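Local structure of divalent cation tolerance protein (Thermus thermophilus, 1NZA) at the interface of chains A and B. The protein binds divalent metal ions such as copper and is probably involved in resistance toward heavy metals, working as a homotrimer. Residues are numbered along the deposited sequence; one frame, centred on the assembly and turned at random. Chains: chain A/B, Divalent cation tolerance protein.

Contact 1: the interface of chains A and B. Residues chain A 23, 29-31, 97; chain B 39-42.
The indole of A:Trp97 meets chain B through its rim. In the plane of the ring, beside CZ2 and the pyrrole nitrogen NE1, lies the backbone oxygen of B:Arg42, with A:Trp97 CZ2 3.2 Å from B:Arg42 O; A:Cys30 CB from its own chain also sits at the edge. One face carries the methyl of A:Ala29, shifted toward the rim. The side chain of B:Tyr41 crosses the indole at about a right angle, and the touching is done by its methylene: B:Tyr41 CB is 3.9 Å from A:Trp97 CH2. That methylene also packs against A:Cys30 CB, and the A:Ala29 carbonyl presses on it, with A:Ala29 O 3.2 Å from B:Tyr41 CB. In B:Tyr41 the CG lies between the backbone N and the carbonyl carbon, the crowded position (chi1 51°), which sends the phenol ring away from the indole and leaves the methylene to touch chain A.

Beside this packing the backbones pair as antiparallel strands, both from the 30-42 element. A:Val31 N donates to B:Ile40 O at 2.8 Å, and B:Ile40 N donates back to A:Val31 O at 2.9 Å. The ladder is prolonged past the start of the chain A strand, where B:Arg42 N donates to A:Ala29 O at 3.0 Å.

The guanidinium of B:Arg42 reaches the C-terminal part of helix 12-24. A bend at chi3 (-65°) turns the chain toward the helix, and B:Arg42 NH2 donates to A:Val23 O at 3.0 Å, with the acceptor 25° out of the guanidinium plane. Water 1 bridges B:Arg42 NE to the same carbonyl, which therefore receives the arginine both directly and through solvent. The helix-end carbonyl may favour the cationic group electrostatically. A:Val23 CG1 rests on the B:Tyr41-B:Arg42 peptide, 3.6 Å from B:Arg42 N, while CG2 lies by the B:Ile40 carbonyl.

Strand pairing thus carries a sheet across the subunit boundary, and the indole and arginine secure its flanks, helping to hold the CutA homotrimer together.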
loop_
_atom_site.group_PDB
_atom_site.type_symbol
_atom_site.label_atom_id
_atom_site.label_comp_id
_atom_site.label_asym_id
_atom_site.label_seq_id
_atom_site.Cartn_x
_atom_site.Cartn_y
_atom_site.Cartn_z
ATOM N N VAL A 23 -7.010 10.255 14.206
ATOM C CA VAL A 23 -8.421 10.378 13.875
ATOM C C VAL A 23 -9.144 11.299 14.861
ATOM O O VAL A 23 -9.950 12.140 14.455
ATOM C CB VAL A 23 -9.118 9.000 13.847
ATOM C CG1 VAL A 23 -10.580 9.161 13.468
ATOM C CG2 VAL A 23 -8.415 8.089 12.841
ATOM N N ALA A 29 -9.040 10.885 8.521
ATOM C CA ALA A 29 -10.430 10.465 8.619
ATOM C C ALA A 29 -10.508 8.972 8.893
ATOM O O ALA A 29 -11.462 8.484 9.498
ATOM C CB ALA A 29 -11.163 10.777 7.328
ATOM N N CYS A 30 -9.489 8.254 8.439
ATOM C CA CYS A 30 -9.453 6.809 8.609
ATOM C C CYS A 30 -8.024 6.314 8.714
ATOM O O CYS A 30 -7.115 6.888 8.112
ATOM C CB CYS A 30 -10.133 6.149 7.412
ATOM S SG CYS A 30 -10.093 4.342 7.409
ATOM N N VAL A 31 -7.823 5.254 9.487
ATOM C CA VAL A 31 -6.497 4.664 9.618
ATOM C C VAL A 31 -6.649 3.150 9.643
ATOM O O VAL A 31 -7.442 2.621 10.425
ATOM C CB VAL A 31 -5.790 5.099 10.919
ATOM C CG1 VAL A 31 -4.466 4.369 11.051
ATOM C CG2 VAL A 31 -5.552 6.604 10.913
ATOM N N TRP A 97 -15.923 12.760 2.146
ATOM C CA TRP A 97 -15.999 12.394 3.556
ATOM C C TRP A 97 -14.609 12.537 4.159
ATOM O O TRP A 97 -14.449 12.973 5.299
ATOM C CB TRP A 97 -16.471 10.940 3.699
ATOM C CG TRP A 97 -16.274 10.367 5.080
ATOM C CD1 TRP A 97 -17.049 10.588 6.186
ATOM C CD2 TRP A 97 -15.203 9.512 5.506
ATOM N NE1 TRP A 97 -16.525 9.926 7.272
ATOM C CE2 TRP A 97 -15.392 9.258 6.883
ATOM C CE3 TRP A 97 -14.102 8.935 4.856
ATOM C CZ2 TRP A 97 -14.519 8.452 7.626
ATOM C CZ3 TRP A 97 -13.233 8.132 5.593
ATOM C CH2 TRP A 97 -13.450 7.900 6.966
ATOM N N SER B 39 -9.510 -1.172 11.506
ATOM C CA SER B 39 -9.719 0.151 10.940
ATOM C C SER B 39 -10.327 1.084 11.973
ATOM O O SER B 39 -11.282 0.734 12.669
ATOM C CB SER B 39 -10.609 0.058 9.704
ATOM O OG SER B 39 -9.996 -0.770 8.724
ATOM N N ILE B 40 -9.747 2.274 12.079
ATOM C CA ILE B 40 -10.213 3.272 13.032
ATOM C C ILE B 40 -10.549 4.527 12.234
ATOM O O ILE B 40 -9.675 5.119 11.597
ATOM C CB ILE B 40 -9.118 3.562 14.088
ATOM C CG1 ILE B 40 -8.785 2.265 14.845
ATOM C CG2 ILE B 40 -9.592 4.621 15.068
ATOM C CD1 ILE B 40 -7.677 2.401 15.868
ATOM N N TYR B 41 -11.819 4.917 12.249
ATOM C CA TYR B 41 -12.246 6.090 11.498
ATOM C C TYR B 41 -13.278 6.945 12.214
ATOM O O TYR B 41 -13.849 6.544 13.223
ATOM C CB TYR B 41 -12.796 5.669 10.131
ATOM C CG TYR B 41 -13.840 4.578 10.177
ATOM C CD1 TYR B 41 -13.483 3.244 10.401
ATOM C CD2 TYR B 41 -15.188 4.875 9.985
ATOM C CE1 TYR B 41 -14.445 2.235 10.429
ATOM C CE2 TYR B 41 -16.160 3.877 10.011
ATOM C CZ TYR B 41 -15.781 2.558 10.234
ATOM O OH TYR B 41 -16.738 1.571 10.259
ATOM N N ARG B 42 -13.513 8.135 11.679
ATOM C CA ARG B 42 -14.482 9.039 12.278
ATOM C C ARG B 42 -15.868 8.847 11.685
ATOM O O ARG B 42 -16.029 8.710 10.472
ATOM C CB ARG B 42 -14.042 10.489 12.089
ATOM C CG ARG B 42 -15.056 11.503 12.576
ATOM C CD ARG B 42 -14.453 12.886 12.615
ATOM N NE ARG B 42 -13.378 12.969 13.600
ATOM C CZ ARG B 42 -13.552 12.836 14.910
ATOM N NH1 ARG B 42 -14.763 12.615 15.404
ATOM N NH2 ARG B 42 -12.513 12.920 15.730
HETATM O O HOH W 1 -11.207 12.700 11.525
#

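Contact 2: the interface of chains A and B. Residues chain A 4, 32, 34, 56; chain B 6, 8, 37, 54, 81.
Strands 30-42 and 47-60 of both subunits, with strand 2-9 and, from chain B, the loop residue B:Glu81, bring their side chains together in a largely apolar part of the CutA trimer interface. A:Leu56 and B:Leu54 reach toward each other tip to tip, A:Leu56 CD1 lying 3.7 Å from B:Leu54 CD2. A CG anti to the carbonyl carbon in A:Leu56 (chi1 -63°) and anti to the backbone N in B:Leu54 (chi1 174°) brings these methyls end to end.

B:Leu37 divides its two methyls between neighbours on chain A. B:Leu37 CD1 lies 3.8 Å from A:Val34 CG2, the two side chains running side by side and pointing the same way. B:Leu37 CD2 turns instead to A:Asn32 CB, 3.7 Å away, where the two side chains cross obliquely. A:Val4 CG1 and B:Leu6 CD1 make a more distant approach at 4.2 Å.

The polar exception is the carboxamide of A:Asn32, which points tip to tip at both B:Thr8 and B:Glu81. It makes no direct hydrogen bond to either; water 2 links it to B:Glu81, 3.2 Å from A:Asn32 ND2 in a nearly straight line and 2.7 Å from the carboxylate oxygen B:Glu81 OE2. The amide and carboxylate planes are 32° apart. Within chain B, the hydroxyl B:Thr8 OG1 donates at 2.8 Å to the anti lone pair of the same B:Glu81 OE2, so that this oxygen is held by a hydroxyl as well as the water. B:Thr8 CG2 offers its methyl to the amide of A:Asn32.

Apolar packing here supports assembly of the homotrimer, while the water bridge gives the A:Asn32 amide a polar partner across the subunits. Thr8 also belongs, with Glu52, to a sodium-binding site, so the contact may tie the interface to metal binding.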
loop_
_atom_site.group_PDB
_atom_site.type_symbol
_atom_site.label_atom_id
_atom_site.label_comp_id
_atom_site.label_asym_id
_atom_site.label_seq_id
_atom_site.Cartn_x
_atom_site.Cartn_y
_atom_site.Cartn_z
ATOM N N VAL A 4 -2.580 8.940 0.969
ATOM C CA VAL A 4 -2.577 7.729 1.784
ATOM C C VAL A 4 -1.165 7.744 2.368
ATOM O O VAL A 4 -0.178 7.604 1.637
ATOM C CB VAL A 4 -2.753 6.440 0.958
ATOM C CG1 VAL A 4 -2.525 5.222 1.860
ATOM C CG2 VAL A 4 -4.159 6.378 0.366
ATOM N N ASN A 32 -5.911 2.460 8.774
ATOM C CA ASN A 32 -5.953 0.996 8.727
ATOM C C ASN A 32 -4.662 0.479 9.343
ATOM O O ASN A 32 -3.584 0.972 9.019
ATOM C CB ASN A 32 -6.002 0.472 7.287
ATOM C CG ASN A 32 -7.164 1.014 6.493
ATOM O OD1 ASN A 32 -6.986 1.470 5.363
ATOM N ND2 ASN A 32 -8.362 0.953 7.064
ATOM N N VAL A 34 -2.256 -2.771 9.677
ATOM C CA VAL A 34 -1.942 -4.090 9.123
ATOM C C VAL A 34 -0.862 -4.703 10.013
ATOM O O VAL A 34 0.263 -4.228 10.058
ATOM C CB VAL A 34 -1.413 -3.972 7.689
ATOM C CG1 VAL A 34 -1.139 -5.361 7.127
ATOM C CG2 VAL A 34 -2.415 -3.218 6.823
ATOM N N LEU A 56 -2.003 2.661 7.442
ATOM C CA LEU A 56 -2.356 3.289 6.160
ATOM C C LEU A 56 -3.291 4.409 6.589
ATOM O O LEU A 56 -4.409 4.155 7.040
ATOM C CB LEU A 56 -3.093 2.316 5.237
ATOM C CG LEU A 56 -2.347 1.064 4.772
ATOM C CD1 LEU A 56 -3.189 0.298 3.754
ATOM C CD2 LEU A 56 -1.045 1.466 4.150
ATOM N N LEU B 6 -7.038 0.911 -3.777
ATOM C CA LEU B 6 -7.230 0.348 -2.444
ATOM C C LEU B 6 -8.719 0.328 -2.124
ATOM O O LEU B 6 -9.432 1.300 -2.385
ATOM C CB LEU B 6 -6.515 1.190 -1.383
ATOM C CG LEU B 6 -5.026 1.495 -1.573
ATOM C CD1 LEU B 6 -4.474 2.160 -0.315
ATOM C CD2 LEU B 6 -4.278 0.230 -1.864
ATOM N N THR B 8 -11.328 -1.358 1.119
ATOM C CA THR B 8 -11.387 -2.176 2.322
ATOM C C THR B 8 -12.790 -2.762 2.366
ATOM O O THR B 8 -13.742 -2.140 1.884
ATOM C CB THR B 8 -11.087 -1.374 3.594
ATOM O OG1 THR B 8 -11.822 -0.148 3.573
ATOM C CG2 THR B 8 -9.594 -1.075 3.690
ATOM N N LEU B 37 -6.995 -6.620 9.052
ATOM C CA LEU B 37 -6.851 -5.202 9.360
ATOM C C LEU B 37 -7.761 -4.729 10.482
ATOM O O LEU B 37 -8.822 -5.296 10.716
ATOM C CB LEU B 37 -7.177 -4.347 8.140
ATOM C CG LEU B 37 -6.089 -3.963 7.148
ATOM C CD1 LEU B 37 -5.584 -5.200 6.435
ATOM C CD2 LEU B 37 -6.673 -2.962 6.152
ATOM N N LEU B 54 -8.040 -5.726 3.203
ATOM C CA LEU B 54 -7.653 -4.746 2.203
ATOM C C LEU B 54 -7.520 -5.390 0.842
ATOM O O LEU B 54 -6.958 -6.469 0.718
ATOM C CB LEU B 54 -6.308 -4.116 2.585
ATOM C CG LEU B 54 -5.643 -3.143 1.601
ATOM C CD1 LEU B 54 -6.431 -1.846 1.542
ATOM C CD2 LEU B 54 -4.217 -2.862 2.046
ATOM N N GLU B 81 -14.747 2.597 0.629
ATOM C CA GLU B 81 -13.472 3.222 0.346
ATOM C C GLU B 81 -12.960 2.692 -0.977
ATOM O O GLU B 81 -12.809 1.481 -1.145
ATOM C CB GLU B 81 -12.439 2.891 1.419
ATOM C CG GLU B 81 -11.034 3.334 1.020
ATOM C CD GLU B 81 -9.969 2.884 1.993
ATOM O OE1 GLU B 81 -8.850 3.427 1.920
ATOM O OE2 GLU B 81 -10.243 1.986 2.819
HETATM O O HOH W 2 -10.767 2.301 5.449
#

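About 10 Å separates the centres of contact 1 and contact 2, measured over their C-alpha atoms, and strand 30-42 of each subunit runs through both. Consecutive residues A:Val31 and A:Asn32 serve different contacts, as do B:Leu37 and B:Ser39 farther along the partner strand. One strand pair therefore supplies backbone hydrogen bonding in contact 1 and side chains for apolar packing in contact 2. Helices 12-24 and 92-100 join the former, strands 2-9 and 47-60 the latter. Register and side-chain fit are therefore likely to be coupled, and repetition in every copy would close the three subunits into the trimer.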